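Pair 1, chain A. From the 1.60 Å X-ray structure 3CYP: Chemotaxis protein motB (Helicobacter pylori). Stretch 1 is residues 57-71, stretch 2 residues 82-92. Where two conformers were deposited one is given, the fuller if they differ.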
# COMPACT_ATOMS: atom_id res chain seq x y z
N SER A 57 0.99 11.53 -14.48
CA SER A 57 -0.19 10.85 -14.96
C SER A 57 -1.28 10.92 -13.91
O SER A 57 -1.01 11.17 -12.75
CB SER A 57 0.12 9.39 -15.25
OG SER A 57 0.38 8.69 -14.04
N HIS A 58 -2.50 10.67 -14.33
CA HIS A 58 -3.61 10.59 -13.40
C HIS A 58 -3.42 9.35 -12.50
O HIS A 58 -3.82 9.35 -11.32
CB HIS A 58 -4.92 10.54 -14.14
CG HIS A 58 -5.29 11.83 -14.82
ND1 HIS A 58 -5.07 12.04 -16.17
CD2 HIS A 58 -5.90 12.94 -14.36
CE1 HIS A 58 -5.52 13.24 -16.50
NE2 HIS A 58 -6.02 13.81 -15.42
N TYR A 59 -2.81 8.29 -13.04
CA TYR A 59 -2.52 7.12 -12.17
C TYR A 59 -1.64 7.50 -11.00
O TYR A 59 -1.87 7.02 -9.88
CB TYR A 59 -1.90 5.95 -12.94
CG TYR A 59 -2.86 5.17 -13.76
CD1 TYR A 59 -2.84 5.27 -15.15
CD2 TYR A 59 -3.83 4.34 -13.17
CE1 TYR A 59 -3.73 4.54 -15.94
CE2 TYR A 59 -4.73 3.62 -13.95
CZ TYR A 59 -4.67 3.74 -15.34
OH TYR A 59 -5.56 3.01 -16.09
N GLU A 60 -0.63 8.35 -11.20
CA GLU A 60 0.26 8.74 -10.10
C GLU A 60 -0.45 9.60 -9.07
O GLU A 60 -0.23 9.43 -7.86
CB GLU A 60 1.52 9.47 -10.60
CG GLU A 60 2.40 8.61 -11.48
CD GLU A 60 3.36 9.44 -12.30
OE1 GLU A 60 3.82 10.46 -11.76
OE2 GLU A 60 3.64 9.08 -13.47
N LEU A 61 -1.27 10.54 -9.53
CA LEU A 61 -2.04 11.35 -8.62
C LEU A 61 -3.05 10.49 -7.83
O LEU A 61 -3.15 10.64 -6.61
CB LEU A 61 -2.77 12.46 -9.39
CG LEU A 61 -3.82 13.29 -8.63
CD1 LEU A 61 -3.27 14.01 -7.40
CD2 LEU A 61 -4.52 14.26 -9.63
N ALA A 62 -3.75 9.61 -8.54
CA ALA A 62 -4.75 8.73 -7.85
C ALA A 62 -4.05 7.83 -6.85
O ALA A 62 -4.57 7.55 -5.76
CB ALA A 62 -5.52 7.89 -8.81
N ALA A 63 -2.89 7.33 -7.23
CA ALA A 63 -2.09 6.50 -6.29
C ALA A 63 -1.69 7.23 -5.03
O ALA A 63 -1.77 6.68 -3.91
CB ALA A 63 -0.84 5.98 -6.98
N ASN A 64 -1.23 8.48 -5.16
CA ASN A 64 -0.81 9.23 -3.98
C ASN A 64 -2.02 9.55 -3.11
O ASN A 64 -1.95 9.50 -1.89
CB ASN A 64 -0.00 10.50 -4.30
CG ASN A 64 1.02 10.83 -3.22
OD1 ASN A 64 1.27 11.99 -2.91
ND2 ASN A 64 1.60 9.80 -2.64
N ARG A 65 -3.16 9.86 -3.74
CA ARG A 65 -4.41 10.04 -2.95
C ARG A 65 -4.75 8.82 -2.10
O ARG A 65 -4.97 8.92 -0.90
CB ARG A 65 -5.57 10.38 -3.83
CG ARG A 65 -5.48 11.81 -4.39
CD ARG A 65 -6.55 12.07 -5.40
NE ARG A 65 -6.61 13.49 -5.79
CZ ARG A 65 -7.23 13.96 -6.87
NH1 ARG A 65 -7.87 13.15 -7.69
NH2 ARG A 65 -7.24 15.29 -7.11
N ALA A 66 -4.77 7.66 -2.75
CA ALA A 66 -5.13 6.41 -2.07
C ALA A 66 -4.09 6.06 -1.03
O ALA A 66 -4.43 5.70 0.10
CB ALA A 66 -5.30 5.31 -3.07
N TYR A 67 -2.81 6.14 -1.40
CA TYR A 67 -1.73 5.84 -0.47
C TYR A 67 -1.80 6.73 0.79
O TYR A 67 -1.70 6.26 1.92
CB TYR A 67 -0.39 5.99 -1.20
CG TYR A 67 0.81 5.95 -0.28
CD1 TYR A 67 1.09 4.81 0.46
CD2 TYR A 67 1.63 7.06 -0.10
CE1 TYR A 67 2.18 4.76 1.36
CE2 TYR A 67 2.74 7.01 0.78
CZ TYR A 67 3.00 5.85 1.48
OH TYR A 67 4.09 5.74 2.35
N ARG A 68 -2.00 8.03 0.59
CA ARG A 68 -2.04 8.97 1.69
C ARG A 68 -3.21 8.68 2.62
O ARG A 68 -3.05 8.73 3.82
CB ARG A 68 -2.11 10.42 1.17
CG ARG A 68 -0.72 10.84 0.64
CD ARG A 68 -0.68 12.20 0.01
NE ARG A 68 -1.50 13.21 0.68
CZ ARG A 68 -1.13 13.96 1.72
NH1 ARG A 68 0.06 13.83 2.30
NH2 ARG A 68 -1.97 14.85 2.20
N VAL A 69 -4.37 8.37 2.05
CA VAL A 69 -5.52 8.01 2.87
C VAL A 69 -5.17 6.75 3.65
O VAL A 69 -5.46 6.62 4.85
CB VAL A 69 -6.79 7.85 2.05
CG1 VAL A 69 -7.89 7.14 2.87
CG2 VAL A 69 -7.26 9.27 1.62
N MET A 70 -4.59 5.76 2.97
CA MET A 70 -4.20 4.50 3.64
C MET A 70 -3.24 4.73 4.84
O MET A 70 -3.40 4.12 5.92
CB MET A 70 -3.59 3.50 2.65
CG MET A 70 -3.52 2.14 3.24
SD MET A 70 -2.55 0.99 2.20
CE MET A 70 -0.90 1.67 2.37
N LYS A 71 -2.25 5.61 4.65
CA LYS A 71 -1.31 5.94 5.72
C LYS A 71 -2.03 6.51 6.91
O LYS A 71 -1.74 6.14 8.06
CB LYS A 71 -0.28 6.98 5.27
CG LYS A 71 0.72 6.45 4.31
CD LYS A 71 2.03 7.22 4.44
CE LYS A 71 1.93 8.59 3.89
NZ LYS A 71 3.29 9.25 4.07
N GLN A 82 -4.72 -5.67 7.05
CA GLN A 82 -6.05 -5.60 6.52
C GLN A 82 -6.18 -4.55 5.39
O GLN A 82 -7.25 -4.39 4.82
CB GLN A 82 -7.04 -5.26 7.61
CG GLN A 82 -7.49 -6.45 8.45
CD GLN A 82 -8.33 -5.98 9.59
OE1 GLN A 82 -7.82 -5.28 10.49
NE2 GLN A 82 -9.62 -6.25 9.53
N LEU A 83 -5.06 -3.90 5.03
CA LEU A 83 -5.11 -2.79 4.08
C LEU A 83 -4.33 -3.01 2.80
O LEU A 83 -3.29 -3.71 2.77
CB LEU A 83 -4.58 -1.51 4.74
CG LEU A 83 -5.55 -0.82 5.67
CD1 LEU A 83 -4.75 0.18 6.53
CD2 LEU A 83 -6.68 -0.13 4.90
N SER A 84 -4.81 -2.39 1.73
CA SER A 84 -4.10 -2.23 0.47
C SER A 84 -4.60 -0.94 -0.16
O SER A 84 -5.63 -0.41 0.26
CB SER A 84 -4.37 -3.41 -0.43
OG SER A 84 -5.71 -3.51 -0.80
N PHE A 85 -3.88 -0.46 -1.17
CA PHE A 85 -4.33 0.69 -1.97
C PHE A 85 -4.22 0.42 -3.45
O PHE A 85 -3.35 -0.39 -3.89
CB PHE A 85 -3.61 1.97 -1.58
CG PHE A 85 -2.20 2.10 -2.12
CD1 PHE A 85 -1.13 1.47 -1.47
CD2 PHE A 85 -1.94 2.82 -3.29
CE1 PHE A 85 0.17 1.60 -1.95
CE2 PHE A 85 -0.63 2.93 -3.78
CZ PHE A 85 0.41 2.31 -3.10
N SER A 86 -5.08 1.06 -4.22
CA SER A 86 -5.13 0.83 -5.64
C SER A 86 -5.39 2.12 -6.34
O SER A 86 -6.21 2.92 -5.91
CB SER A 86 -6.17 -0.21 -6.00
OG SER A 86 -5.91 -1.46 -5.40
N SER A 87 -4.68 2.33 -7.44
CA SER A 87 -4.93 3.49 -8.28
C SER A 87 -5.77 3.14 -9.49
O SER A 87 -5.42 2.25 -10.25
CB SER A 87 -3.61 4.12 -8.73
OG SER A 87 -3.97 5.17 -9.64
N TYR A 88 -6.87 3.88 -9.69
CA TYR A 88 -7.70 3.76 -10.86
C TYR A 88 -7.54 4.94 -11.86
O TYR A 88 -8.20 4.94 -12.87
CB TYR A 88 -9.17 3.57 -10.43
CG TYR A 88 -9.41 2.19 -9.91
CD1 TYR A 88 -10.04 1.25 -10.69
CD2 TYR A 88 -8.96 1.80 -8.67
CE1 TYR A 88 -10.23 -0.04 -10.25
CE2 TYR A 88 -9.14 0.49 -8.21
CZ TYR A 88 -9.77 -0.42 -9.01
OH TYR A 88 -10.01 -1.72 -8.57
N GLY A 89 -6.68 5.91 -11.54
CA GLY A 89 -6.44 7.04 -12.43
C GLY A 89 -7.78 7.70 -12.77
O GLY A 89 -8.66 7.82 -11.90
N SER A 90 -7.98 8.07 -14.04
CA SER A 90 -9.23 8.72 -14.47
C SER A 90 -10.32 7.75 -14.87
O SER A 90 -11.36 8.16 -15.34
CB SER A 90 -8.91 9.66 -15.64
OG SER A 90 -8.31 8.89 -16.68
N THR A 91 -10.12 6.46 -14.66
CA THR A 91 -11.10 5.45 -15.00
C THR A 91 -12.21 5.39 -13.95
O THR A 91 -12.04 5.93 -12.84
CB THR A 91 -10.44 4.03 -15.18
OG1 THR A 91 -10.11 3.45 -13.90
CG2 THR A 91 -9.19 4.11 -16.05
N ASN A 92 -13.30 4.74 -14.31
CA ASN A 92 -14.42 4.50 -13.42
C ASN A 92 -14.91 5.76 -12.71
O ASN A 92 -15.14 5.76 -11.52
CB ASN A 92 -14.06 3.42 -12.42
CG ASN A 92 -13.76 2.11 -13.11
OD1 ASN A 92 -14.67 1.41 -13.51
ND2 ASN A 92 -12.48 1.83 -13.34

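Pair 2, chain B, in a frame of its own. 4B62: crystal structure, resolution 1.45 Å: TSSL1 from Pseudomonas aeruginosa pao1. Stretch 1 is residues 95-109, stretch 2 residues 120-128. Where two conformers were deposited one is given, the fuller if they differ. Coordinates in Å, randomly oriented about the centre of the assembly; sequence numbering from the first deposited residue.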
# COMPACT_ATOMS: atom_id res chain seq x y z
N SER B 95 -0.31 13.95 12.67
CA SER B 95 -1.69 13.55 12.46
C SER B 95 -1.73 12.21 11.74
O SER B 95 -0.74 11.78 11.09
CB SER B 95 -2.44 14.58 11.61
OG SER B 95 -1.91 14.65 10.30
N ASN B 96 -2.89 11.57 11.82
CA ASN B 96 -3.13 10.40 11.01
C ASN B 96 -3.10 10.74 9.52
O ASN B 96 -2.67 9.94 8.71
CB ASN B 96 -4.47 9.73 11.38
CG ASN B 96 -4.30 8.44 12.17
OD1 ASN B 96 -3.23 7.82 12.16
ND2 ASN B 96 -5.37 7.99 12.81
N TRP B 97 -3.56 11.95 9.15
CA TRP B 97 -3.46 12.37 7.76
C TRP B 97 -2.01 12.34 7.28
O TRP B 97 -1.69 11.74 6.26
CB TRP B 97 -4.07 13.76 7.51
CG TRP B 97 -3.83 14.13 6.12
CD1 TRP B 97 -4.53 13.70 5.02
CD2 TRP B 97 -2.73 14.89 5.62
NE1 TRP B 97 -3.94 14.16 3.89
CE2 TRP B 97 -2.85 14.92 4.22
CE3 TRP B 97 -1.68 15.61 6.22
CZ2 TRP B 97 -1.94 15.59 3.40
CZ3 TRP B 97 -0.78 16.28 5.40
CH2 TRP B 97 -0.92 16.27 4.01
N LYS B 98 -1.12 12.95 8.06
CA LYS B 98 0.26 13.03 7.63
C LYS B 98 0.90 11.66 7.56
O LYS B 98 1.63 11.35 6.62
CB LYS B 98 1.07 13.97 8.51
CG LYS B 98 2.47 14.23 7.96
CD LYS B 98 2.43 15.06 6.68
CE LYS B 98 3.73 15.05 5.90
NZ LYS B 98 4.79 15.81 6.62
N LEU B 99 0.60 10.80 8.54
CA LEU B 99 1.12 9.44 8.49
C LEU B 99 0.62 8.70 7.24
O LEU B 99 1.40 8.00 6.57
CB LEU B 99 0.74 8.67 9.75
CG LEU B 99 1.32 7.26 9.86
CD1 LEU B 99 2.85 7.28 9.91
CD2 LEU B 99 0.71 6.55 11.07
N SER B 100 -0.66 8.87 6.90
CA SER B 100 -1.24 8.18 5.75
C SER B 100 -0.57 8.66 4.45
O SER B 100 -0.31 7.87 3.54
CB SER B 100 -2.76 8.37 5.72
OG SER B 100 -3.18 9.65 5.27
N GLN B 101 -0.30 9.96 4.36
CA GLN B 101 0.37 10.50 3.19
C GLN B 101 1.80 9.99 3.09
O GLN B 101 2.27 9.60 2.01
CB GLN B 101 0.36 12.04 3.22
CG GLN B 101 1.10 12.68 2.07
CD GLN B 101 1.07 14.18 2.09
OE1 GLN B 101 1.89 14.82 2.75
NE2 GLN B 101 0.15 14.76 1.34
N ALA B 102 2.50 10.01 4.22
CA ALA B 102 3.90 9.61 4.24
C ALA B 102 4.07 8.12 3.91
O ALA B 102 5.01 7.73 3.21
CB ALA B 102 4.54 9.94 5.58
N ARG B 103 3.14 7.30 4.40
CA ARG B 103 3.16 5.88 4.10
C ARG B 103 2.95 5.62 2.61
O ARG B 103 3.69 4.84 2.00
CB ARG B 103 2.12 5.14 4.95
CG ARG B 103 2.60 4.93 6.37
CD ARG B 103 1.56 4.32 7.28
NE ARG B 103 2.18 3.86 8.52
CZ ARG B 103 1.61 3.05 9.40
NH1 ARG B 103 0.35 2.61 9.27
NH2 ARG B 103 2.34 2.65 10.44
N ALA B 104 1.96 6.28 2.02
CA ALA B 104 1.73 6.13 0.59
C ALA B 104 2.94 6.61 -0.21
O ALA B 104 3.37 5.97 -1.17
CB ALA B 104 0.49 6.90 0.19
N GLN B 105 3.47 7.75 0.17
CA GLN B 105 4.58 8.32 -0.57
C GLN B 105 5.84 7.44 -0.47
O GLN B 105 6.58 7.30 -1.44
CB GLN B 105 4.91 9.73 -0.10
CG GLN B 105 5.85 10.49 -1.03
CD GLN B 105 5.28 10.68 -2.44
OE1 GLN B 105 4.24 11.31 -2.62
NE2 GLN B 105 5.96 10.13 -3.43
N GLU B 106 6.09 6.86 0.71
CA GLU B 106 7.26 6.01 0.86
C GLU B 106 7.15 4.76 -0.04
O GLU B 106 8.11 4.36 -0.72
CB GLU B 106 7.48 5.63 2.31
CG GLU B 106 8.76 4.83 2.56
CD GLU B 106 10.04 5.63 2.39
OE1 GLU B 106 10.00 6.88 2.29
OE2 GLU B 106 11.12 5.01 2.35
N VAL B 107 5.95 4.18 -0.10
CA VAL B 107 5.72 3.04 -0.98
C VAL B 107 5.94 3.44 -2.44
O VAL B 107 6.64 2.76 -3.19
CB VAL B 107 4.33 2.43 -0.72
CG1 VAL B 107 3.96 1.38 -1.77
CG2 VAL B 107 4.28 1.79 0.65
N ALA B 108 5.35 4.56 -2.85
CA ALA B 108 5.54 5.04 -4.22
C ALA B 108 7.02 5.29 -4.53
O ALA B 108 7.51 4.93 -5.60
CB ALA B 108 4.72 6.30 -4.47
N ASP B 109 7.72 5.90 -3.58
CA ASP B 109 9.14 6.24 -3.78
C ASP B 109 9.98 4.97 -3.94
O ASP B 109 10.83 4.87 -4.82
CB ASP B 109 9.68 7.06 -2.61
CG ASP B 109 9.18 8.50 -2.59
OD1 ASP B 109 8.54 8.96 -3.56
OD2 ASP B 109 9.46 9.18 -1.58
N ARG B 120 5.87 7.21 -12.91
CA ARG B 120 4.91 6.11 -12.96
C ARG B 120 4.08 5.97 -11.70
O ARG B 120 2.98 5.44 -11.76
CB ARG B 120 5.65 4.81 -13.24
CG ARG B 120 4.78 3.57 -13.29
CD ARG B 120 5.57 2.36 -13.74
NE ARG B 120 4.68 1.22 -13.82
CZ ARG B 120 5.04 -0.06 -13.83
NH1 ARG B 120 6.33 -0.41 -13.78
NH2 ARG B 120 4.10 -0.99 -13.88
N PHE B 121 4.63 6.40 -10.56
CA PHE B 121 3.99 6.20 -9.25
C PHE B 121 3.63 7.53 -8.64
O PHE B 121 4.47 8.43 -8.57
CB PHE B 121 4.95 5.48 -8.29
CG PHE B 121 5.32 4.12 -8.75
CD1 PHE B 121 6.35 3.96 -9.67
CD2 PHE B 121 4.64 3.01 -8.32
CE1 PHE B 121 6.66 2.71 -10.15
CE2 PHE B 121 4.95 1.75 -8.79
CZ PHE B 121 5.98 1.60 -9.70
N THR B 122 2.39 7.67 -8.20
CA THR B 122 2.01 8.80 -7.39
C THR B 122 1.31 8.30 -6.16
O THR B 122 0.87 7.13 -6.10
CB THR B 122 1.11 9.79 -8.14
OG1 THR B 122 -0.13 9.16 -8.46
CG2 THR B 122 1.79 10.27 -9.42
N ALA B 123 1.22 9.19 -5.18
CA ALA B 123 0.71 8.86 -3.86
C ALA B 123 -0.24 9.90 -3.31
O ALA B 123 -0.08 11.09 -3.58
CB ALA B 123 1.87 8.70 -2.89
N GLU B 124 -1.21 9.44 -2.54
CA GLU B 124 -2.13 10.33 -1.83
C GLU B 124 -2.51 9.75 -0.48
O GLU B 124 -2.82 8.58 -0.36
CB GLU B 124 -3.38 10.61 -2.66
CG GLU B 124 -4.34 11.64 -2.05
CD GLU B 124 -5.76 11.56 -2.60
OE1 GLU B 124 -5.98 10.91 -3.64
OE2 GLU B 124 -6.68 12.08 -1.97
N GLY B 125 -2.43 10.59 0.53
CA GLY B 125 -2.90 10.26 1.86
C GLY B 125 -4.37 10.62 1.99
O GLY B 125 -4.79 11.74 1.66
N ARG B 126 -5.14 9.66 2.48
CA ARG B 126 -6.59 9.81 2.62
C ARG B 126 -7.08 9.71 4.05
O ARG B 126 -8.29 9.63 4.30
CB ARG B 126 -7.29 8.82 1.71
CG ARG B 126 -6.92 9.13 0.28
CD ARG B 126 -7.86 8.51 -0.68
NE ARG B 126 -7.53 8.89 -2.04
CZ ARG B 126 -8.02 8.26 -3.11
NH1 ARG B 126 -8.83 7.23 -2.94
NH2 ARG B 126 -7.68 8.66 -4.33
N SER B 127 -6.13 9.71 4.99
CA SER B 127 -6.41 9.64 6.44
C SER B 127 -7.48 8.62 6.73
O SER B 127 -7.35 7.48 6.26
CB SER B 127 -6.67 11.02 7.11
OG SER B 127 -7.92 11.60 6.80
N ASP B 128 -8.50 8.96 7.51
CA ASP B 128 -9.53 8.01 7.95
C ASP B 128 -10.83 8.11 7.15
O ASP B 128 -11.88 7.61 7.58
CB ASP B 128 -9.81 8.19 9.44
CG ASP B 128 -10.43 9.54 9.77
OD1 ASP B 128 -10.44 10.44 8.91
OD2 ASP B 128 -10.91 9.70 10.91
O HOH W 1 -1.63 13.33 0.07
O HOH W 2 2.90 11.55 -5.47
O HOH W 3 5.58 10.11 -6.39

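In both pairs a helix lies against a strand running nearly antiparallel to it, at 159° in pair 1 and 165° in pair 2, and 14 central residues superpose with an RMSD of 0.5 Å. Each helix opens with a serine cap: S57(A) OG accepts from E60(A) N at 3.0 Å, and the matching S95(B) OG accepts from K98(B) N at 2.9 Å.

The first rule is an alanine on the helix, pointing toward the strand: A66(A) and A104(B) coincide almost exactly. Their partners differ in size: A66(A) CB lies 4.0 Å from F85(A) CB, A104(B) CB 3.8 Å from A123(B) CB. The phenyl ring of F85(A) extends past the alanine to Y67(A), whose CB sits over one ring face, 4.0 Å from F85(A) CE2. In pair 2 the alanine reaches no further than its methyl, and polar groups occupy the flank. Q105(B), the match of Y67(A), brings OE1 to 3.5 Å from A123(B) CB, and water 2 donates to Q105(B) OE1 while accepting from A123(B) N.

One turn on, M70(A) matches A108(B). The long side chain in pair 1 packs its CG 4.0 Å from L83(A) CD1 and its CE 3.9 Å from F85(A) CD1. The short one in pair 2 meets both equivalents with a single methyl: A108(B) CB is 3.9 Å from F121(B) CB and 4.0 Å from A123(B) CB.

At the helix start, one serine hydroxyl sits between the segments, supplied from opposite partners. In pair 1 it belongs to the strand: S87(A) OG donates to Y59(A) O at 2.8 Å and lies 3.2 Å from A62(A) CB. In pair 2 it belongs to the helix: S100(B), matching A62(A), donates from OG to W97(B) O at 2.8 Å and accepts from S127(B) N at 3.0 Å. G89(A) N, the counterpart of that donor, makes a weak bond of 3.4 Å to S87(A) OG. Facing the hydroxyl is a residue without one, A62(A) or G125(B); a CB on G125(B) would stand 2.5 Å from Q101(B) N.

The next match is G89(A) with S127(B), both at positive phi; a CB on the glycine would point toward the helix and clash with Y59(A) CD2 at 3.0 Å, while that of S127(B) points sideways. W97(B) takes the t rotamer where Y59(A) takes m, and S127(B) CB fits 3.5 Å from W97(B) CA. H58(A) and N96(B) also match and point toward the strand; H58(A) CB lies 3.9 Å from S90(A) N, N96(B) C 4.3 Å from S127(B) CB.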